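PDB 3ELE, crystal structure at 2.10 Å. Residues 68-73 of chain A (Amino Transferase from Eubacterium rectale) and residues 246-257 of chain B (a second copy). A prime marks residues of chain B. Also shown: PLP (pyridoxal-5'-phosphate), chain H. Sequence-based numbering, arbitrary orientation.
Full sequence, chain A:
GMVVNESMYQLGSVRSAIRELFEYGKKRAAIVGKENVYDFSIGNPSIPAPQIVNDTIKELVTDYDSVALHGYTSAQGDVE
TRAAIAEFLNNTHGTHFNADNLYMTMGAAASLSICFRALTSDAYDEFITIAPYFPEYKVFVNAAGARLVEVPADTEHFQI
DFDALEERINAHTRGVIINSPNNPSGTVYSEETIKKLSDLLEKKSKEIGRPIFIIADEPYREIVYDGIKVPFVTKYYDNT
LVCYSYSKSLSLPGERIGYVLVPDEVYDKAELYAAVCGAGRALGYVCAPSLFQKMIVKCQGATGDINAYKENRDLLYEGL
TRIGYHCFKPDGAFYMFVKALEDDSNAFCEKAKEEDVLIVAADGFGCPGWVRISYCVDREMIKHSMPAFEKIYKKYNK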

ATOM      1  N   ALA A  68       5.533  19.993   5.292  1.00 39.40           N
ATOM      2  CA  ALA A  68       6.682  19.121   5.055  1.00 39.07           C
ATOM      3  C   ALA A  68       6.521  17.757   5.748  1.00 38.47           C
ATOM      4  O   ALA A  68       6.792  16.729   5.133  1.00 39.06           O
ATOM      5  CB  ALA A  68       7.968  19.820   5.511  1.00 39.01           C
ATOM      6  N   LEU A  69       6.084  17.759   7.012  1.00 37.12           N
ATOM      7  CA  LEU A  69       5.820  16.519   7.779  1.00 37.44           C
ATOM      8  C   LEU A  69       4.832  15.590   7.060  1.00 37.23           C
ATOM      9  O   LEU A  69       5.126  14.415   6.816  1.00 38.27           O
ATOM     10  CB  LEU A  69       5.257  16.847   9.175  1.00 37.11           C
ATOM     11  CG  LEU A  69       4.935  15.704  10.152  1.00 36.68           C
ATOM     12  CD1 LEU A  69       6.122  14.767  10.364  1.00 34.05           C
ATOM     13  CD2 LEU A  69       4.444  16.278  11.481  1.00 38.36           C
ATOM     14  N   HIS A  70       3.693  16.151   6.656  1.00 35.73           N
ATOM     15  CA  HIS A  70       2.608  15.358   6.043  1.00 35.27           C
ATOM     16  C   HIS A  70       2.631  15.199   4.526  1.00 34.78           C
ATOM     17  O   HIS A  70       1.770  14.510   3.993  1.00 35.87           O
ATOM     18  CB  HIS A  70       1.253  15.915   6.499  1.00 34.81           C
ATOM     19  CG  HIS A  70       1.090  15.920   7.984  1.00 34.63           C
ATOM     20  ND1 HIS A  70       1.094  14.765   8.726  1.00 32.69           N
ATOM     21  CD2 HIS A  70       0.918  16.933   8.863  1.00 32.94           C
ATOM     22  CE1 HIS A  70       0.932  15.063  10.001  1.00 38.34           C
ATOM     23  NE2 HIS A  70       0.818  16.373  10.111  1.00 33.92           N
ATOM     24  N   GLY A  71       3.615  15.796   3.850  1.00 34.52           N
ATOM     25  CA  GLY A  71       3.688  15.785   2.394  1.00 35.16           C
ATOM     26  C   GLY A  71       4.193  14.495   1.806  1.00 34.50           C
ATOM     27  O   GLY A  71       4.732  13.656   2.524  1.00 36.25           O
ATOM     28  N   TYR A  72       4.029  14.334   0.498  1.00 34.32           N
ATOM     29  CA  TYR A  72       4.589  13.176  -0.205  1.00 34.31           C
ATOM     30  C   TYR A  72       6.118  13.205  -0.068  1.00 34.75           C
ATOM     31  O   TYR A  72       6.728  14.276  -0.133  1.00 35.13           O
ATOM     32  CB  TYR A  72       4.337  13.202  -1.728  1.00 33.45           C
ATOM     33  CG  TYR A  72       2.910  13.154  -2.203  1.00 28.26           C
ATOM     34  CD1 TYR A  72       2.142  12.007  -2.025  1.00 31.04           C
ATOM     35  CD2 TYR A  72       2.338  14.232  -2.896  1.00 29.30           C
ATOM     36  CE1 TYR A  72       0.813  11.933  -2.482  1.00 32.04           C
ATOM     37  CE2 TYR A  72       0.996  14.171  -3.368  1.00 31.15           C
ATOM     38  CZ  TYR A  72       0.249  12.999  -3.152  1.00 32.94           C
ATOM     39  OH  TYR A  72      -1.049  12.887  -3.596  1.00 35.45           O
ATOM     40  N   THR A  73       6.708  12.038   0.165  1.00 33.85           N
ATOM     41  CA  THR A  73       8.151  11.867   0.095  1.00 34.51           C
ATOM     42  C   THR A  73       8.339  11.416  -1.382  1.00 35.27           C
ATOM     43  O   THR A  73       7.364  11.262  -2.119  1.00 33.39           O
ATOM     44  CB  THR A  73       8.647  10.765   1.072  1.00 34.90           C
ATOM     45  OG1 THR A  73       8.084   9.493   0.723  1.00 32.98           O
ATOM     46  CG2 THR A  73       8.260  11.091   2.526  1.00 33.41           C
TER
HETATM   47  N1  PLP H 500      -6.638  11.344  -8.441  1.00 40.78           N
HETATM   48  C2  PLP H 500      -6.242  12.585  -8.945  1.00 35.51           C
HETATM   49  C2A PLP H 500      -7.059  13.215 -10.014  1.00 36.66           C
HETATM   50  C3  PLP H 500      -5.105  13.224  -8.424  1.00 39.43           C
HETATM   51  O3  PLP H 500      -4.736  14.452  -8.897  1.00 33.12           O
HETATM   52  C4  PLP H 500      -4.356  12.591  -7.402  1.00 44.01           C
HETATM   53  C4A PLP H 500      -3.090  13.266  -6.919  1.00 48.50           C
HETATM   54  O4A PLP H 500      -1.988  12.828  -7.266  1.00 55.83           O
HETATM   55  C5  PLP H 500      -4.789  11.324  -6.908  1.00 43.19           C
HETATM   56  C6  PLP H 500      -5.932  10.697  -7.445  1.00 36.92           C
HETATM   57  C5A PLP H 500      -4.038  10.564  -5.842  1.00 40.51           C
HETATM   58  O4P PLP H 500      -4.313  10.959  -4.520  1.00 41.77           O
HETATM   59  P   PLP H 500      -3.638  10.072  -3.335  1.00 36.63           P
HETATM   60  O1P PLP H 500      -4.517  10.079  -2.112  1.00 41.05           O
HETATM   61  O2P PLP H 500      -2.314  10.691  -3.015  1.00 42.23           O
HETATM   62  O3P PLP H 500      -3.407   8.664  -3.801  1.00 36.45           O
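Chain B (246-257) YSKSLSLPGERI

The most unusual feature of this contact is a cofactor phosphate gripped by both copies of the protein. Tyr72 of chain A donates from OH to PLP O2P at 2.6 Å. Arg256′ of chain B donates from NH1 to the same oxygen, PLP O2P, at 3.0 Å. Its second nitrogen, Arg256′ NH2, reaches PLP O3P at 3.1 Å. Ser247′ OG bonds to PLP O1P at 2.8 Å, and Lys248′ NZ bonds to PLP O4P at 3.0 Å. The subunit contact thus forms part of the phosphate site.

Chain A comes in from a helix that includes Ala68 and Leu69; Gly71, Tyr72 and Thr73 are extended loop. Chain B is mostly loop and turn. Residues 247′-249′ and 253′-255′ have helical phi/psi but lack the regular helical bonds. Ser251′ and Arg256′ have positive phi. The two backbones advance in the same sense where they meet: His70 lies nearest Leu252′, CA to CA 5.0 Å, and Tyr72 lies nearest Gly254′, CA to CA 3.8 Å.

That close approach depends on Gly254′. Gly254′ N donates to His70 O at 2.7 Å, and Gly254′ CA lies 3.2 Å from Gly71 O in a CA-H...O contact. A CB on Gly254′ would point toward chain A and sit only 1.9 Å from Gly71 O, a clash. The absence of a side chain lets the backbones touch.

His70 is held through its ring. His70 ND1 donates to Glu255′ OE2 at 2.7 Å, with the carboxylate oxygen at the ring edge, near its plane. Leu252′ CD2 covers one face, 3.6 Å from the His70 ring centroid. The CA-to-CB bond of Leu252′ points sideways, but the end of the side chain comes nearer to chain A. Ser251′ O lies 3.5 Å from His70 CB. NE2 is satisfied elsewhere in the structure.

Tyr72 packs on Pro253′. Pro253′ CB lies over one face of the ring, 3.4 Å from the Tyr72 ring centroid and 13° off the normal. This is a CH-pi contact. The proline has no amide hydrogen, so the 3.3 Å approach of Pro253′ N to His70 O is not a hydrogen bond. Arg256′ NH1 lies at the edge of the tyrosine ring, 3.7 Å from Tyr72 CE1. Arg256′ NH1 also donates to Pro253′ O at 2.8 Å, which ties the arginine to the turn that carries the proline. Pro253′ thus covers one face of the Tyr72 ring, and Arg256′ NH1 lies at its edge; the hydroxyl of the same tyrosine bonds the phosphate. The two stretches bury 418 Å² between them, both sides summed.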

ATOM      1  N   TYR B 246      -7.736  11.749   2.020  1.00 33.67           N
ATOM      2  CA  TYR B 246      -7.564  12.975   2.804  1.00 34.97           C
ATOM      3  C   TYR B 246      -6.284  13.746   2.446  1.00 36.00           C
ATOM      4  O   TYR B 246      -5.885  14.666   3.182  1.00 34.66           O
ATOM      5  CB  TYR B 246      -7.626  12.630   4.282  1.00 35.28           C
ATOM      6  CG  TYR B 246      -8.957  12.022   4.665  1.00 34.72           C
ATOM      7  CD1 TYR B 246      -9.189  10.643   4.517  1.00 34.53           C
ATOM      8  CD2 TYR B 246      -9.995  12.818   5.192  1.00 39.72           C
ATOM      9  CE1 TYR B 246     -10.418  10.075   4.869  1.00 34.18           C
ATOM     10  CE2 TYR B 246     -11.236  12.250   5.562  1.00 33.78           C
ATOM     11  CZ  TYR B 246     -11.436  10.881   5.391  1.00 33.73           C
ATOM     12  OH  TYR B 246     -12.633  10.311   5.731  1.00 33.26           O
ATOM     13  N   SER B 247      -5.671  13.388   1.305  1.00 34.69           N
ATOM     14  CA  SER B 247      -4.464  14.027   0.798  1.00 36.99           C
ATOM     15  C   SER B 247      -4.629  15.530   0.548  1.00 37.51           C
ATOM     16  O   SER B 247      -3.764  16.299   0.919  1.00 37.81           O
ATOM     17  CB  SER B 247      -3.991  13.345  -0.501  1.00 35.40           C
ATOM     18  OG  SER B 247      -3.618  11.995  -0.236  1.00 40.84           O
ATOM     19  N   LYS B 248      -5.742  15.930  -0.064  1.00 38.60           N
ATOM     20  CA  LYS B 248      -5.995  17.337  -0.364  1.00 39.26           C
ATOM     21  C   LYS B 248      -6.863  18.017   0.676  1.00 39.01           C
ATOM     22  O   LYS B 248      -6.555  19.152   1.048  1.00 38.35           O
ATOM     23  CB  LYS B 248      -6.546  17.533  -1.777  1.00 40.28           C
ATOM     24  CG  LYS B 248      -5.536  17.169  -2.884  1.00 44.03           C
ATOM     25  CD  LYS B 248      -5.673  15.736  -3.285  1.00 51.08           C
ATOM     26  CE  LYS B 248      -4.603  15.260  -4.233  1.00 53.57           C
ATOM     27  NZ  LYS B 248      -5.015  13.894  -4.610  1.00 56.98           N
ATOM     28  N   SER B 249      -7.917  17.344   1.155  1.00 39.37           N
ATOM     29  CA  SER B 249      -8.827  17.940   2.153  1.00 40.16           C
ATOM     30  C   SER B 249      -8.123  18.272   3.478  1.00 41.16           C
ATOM     31  O   SER B 249      -8.214  19.403   3.961  1.00 43.18           O
ATOM     32  CB  SER B 249     -10.084  17.079   2.385  1.00 40.52           C
ATOM     33  OG  SER B 249      -9.801  15.832   3.006  1.00 40.86           O
ATOM     34  N   LEU B 250      -7.415  17.295   4.050  1.00 40.63           N
ATOM     35  CA  LEU B 250      -6.657  17.492   5.291  1.00 38.98           C
ATOM     36  C   LEU B 250      -5.163  17.777   5.061  1.00 38.10           C
ATOM     37  O   LEU B 250      -4.427  17.872   6.030  1.00 36.59           O
ATOM     38  CB  LEU B 250      -6.843  16.286   6.235  1.00 39.23           C
ATOM     39  CG  LEU B 250      -8.210  16.075   6.897  1.00 38.11           C
ATOM     40  CD1 LEU B 250      -8.202  14.749   7.673  1.00 35.09           C
ATOM     41  CD2 LEU B 250      -8.594  17.220   7.830  1.00 33.90           C
ATOM     42  N   SER B 251      -4.715  17.935   3.806  1.00 38.40           N
ATOM     43  CA  SER B 251      -3.285  18.170   3.482  1.00 39.51           C
ATOM     44  C   SER B 251      -2.377  17.072   4.098  1.00 38.82           C
ATOM     45  O   SER B 251      -1.370  17.373   4.765  1.00 39.10           O
ATOM     46  CB  SER B 251      -2.817  19.597   3.886  1.00 40.86           C
ATOM     47  OG  SER B 251      -3.500  20.638   3.183  1.00 41.99           O
ATOM     48  N   LEU B 252      -2.756  15.803   3.874  1.00 36.99           N
ATOM     49  CA  LEU B 252      -1.985  14.626   4.341  1.00 33.89           C
ATOM     50  C   LEU B 252      -1.583  13.710   3.170  1.00 33.92           C
ATOM     51  O   LEU B 252      -1.792  12.485   3.226  1.00 35.25           O
ATOM     52  CB  LEU B 252      -2.783  13.852   5.386  1.00 32.33           C
ATOM     53  CG  LEU B 252      -3.280  14.649   6.606  1.00 31.12           C
ATOM     54  CD1 LEU B 252      -4.035  13.741   7.572  1.00 31.56           C
ATOM     55  CD2 LEU B 252      -2.158  15.346   7.338  1.00 26.82           C
ATOM     56  N   PRO B 253      -0.970  14.279   2.113  1.00 33.94           N
ATOM     57  CA  PRO B 253      -0.660  13.414   0.970  1.00 33.86           C
ATOM     58  C   PRO B 253       0.367  12.322   1.281  1.00 33.26           C
ATOM     59  O   PRO B 253       0.189  11.214   0.844  1.00 31.84           O
ATOM     60  CB  PRO B 253      -0.190  14.399  -0.094  1.00 34.57           C
ATOM     61  CG  PRO B 253       0.326  15.512   0.652  1.00 34.35           C
ATOM     62  CD  PRO B 253      -0.490  15.652   1.873  1.00 34.38           C
ATOM     63  N   GLY B 254       1.373  12.605   2.108  1.00 33.03           N
ATOM     64  CA  GLY B 254       2.351  11.586   2.475  1.00 32.77           C
ATOM     65  C   GLY B 254       1.927  10.505   3.451  1.00 32.72           C
ATOM     66  O   GLY B 254       2.656   9.542   3.619  1.00 33.45           O
ATOM     67  N   GLU B 255       0.755  10.651   4.062  1.00 33.49           N
ATOM     68  CA  GLU B 255       0.265   9.757   5.130  1.00 34.38           C
ATOM     69  C   GLU B 255      -0.530   8.538   4.667  1.00 35.33           C
ATOM     70  O   GLU B 255      -0.619   7.548   5.397  1.00 36.31           O
ATOM     71  CB  GLU B 255      -0.494  10.573   6.175  1.00 32.07           C
ATOM     72  CG  GLU B 255       0.287  11.770   6.739  1.00 34.26           C
ATOM     73  CD  GLU B 255       1.617  11.467   7.485  1.00 35.37           C
ATOM     74  OE1 GLU B 255       2.107  10.317   7.552  1.00 34.25           O
ATOM     75  OE2 GLU B 255       2.190  12.430   8.041  1.00 31.45           O
ATOM     76  N   ARG B 256      -1.080   8.605   3.458  1.00 34.77           N
ATOM     77  CA  ARG B 256      -1.667   7.461   2.779  1.00 34.75           C
ATOM     78  C   ARG B 256      -2.925   6.952   3.495  1.00 35.54           C
ATOM     79  O   ARG B 256      -2.899   5.884   4.124  1.00 37.17           O
ATOM     80  CB  ARG B 256      -0.615   6.332   2.606  1.00 33.93           C
ATOM     81  CG  ARG B 256       0.801   6.759   2.175  1.00 36.77           C
ATOM     82  CD  ARG B 256       0.793   7.766   1.027  1.00 36.04           C
ATOM     83  NE  ARG B 256       0.022   7.258  -0.106  1.00 37.60           N
ATOM     84  CZ  ARG B 256      -0.755   7.954  -0.939  1.00 36.26           C
ATOM     85  NH1 ARG B 256      -0.990   9.244  -0.776  1.00 32.36           N
ATOM     86  NH2 ARG B 256      -1.359   7.316  -1.937  1.00 38.94           N
ATOM     87  N   ILE B 257      -3.999   7.744   3.427  1.00 34.74           N
ATOM     88  CA  ILE B 257      -5.293   7.387   4.068  1.00 34.27           C
ATOM     89  C   ILE B 257      -6.440   7.833   3.169  1.00 33.37           C
ATOM     90  O   ILE B 257      -6.530   8.996   2.791  1.00 34.36           O
ATOM     91  CB  ILE B 257      -5.401   7.938   5.532  1.00 34.39           C
ATOM     92  CG1 ILE B 257      -6.688   7.476   6.249  1.00 35.60           C
ATOM     93  CG2 ILE B 257      -5.274   9.458   5.590  1.00 36.55           C
ATOM     94  CD1 ILE B 257      -6.762   5.997   6.595  1.00 34.92           C
TER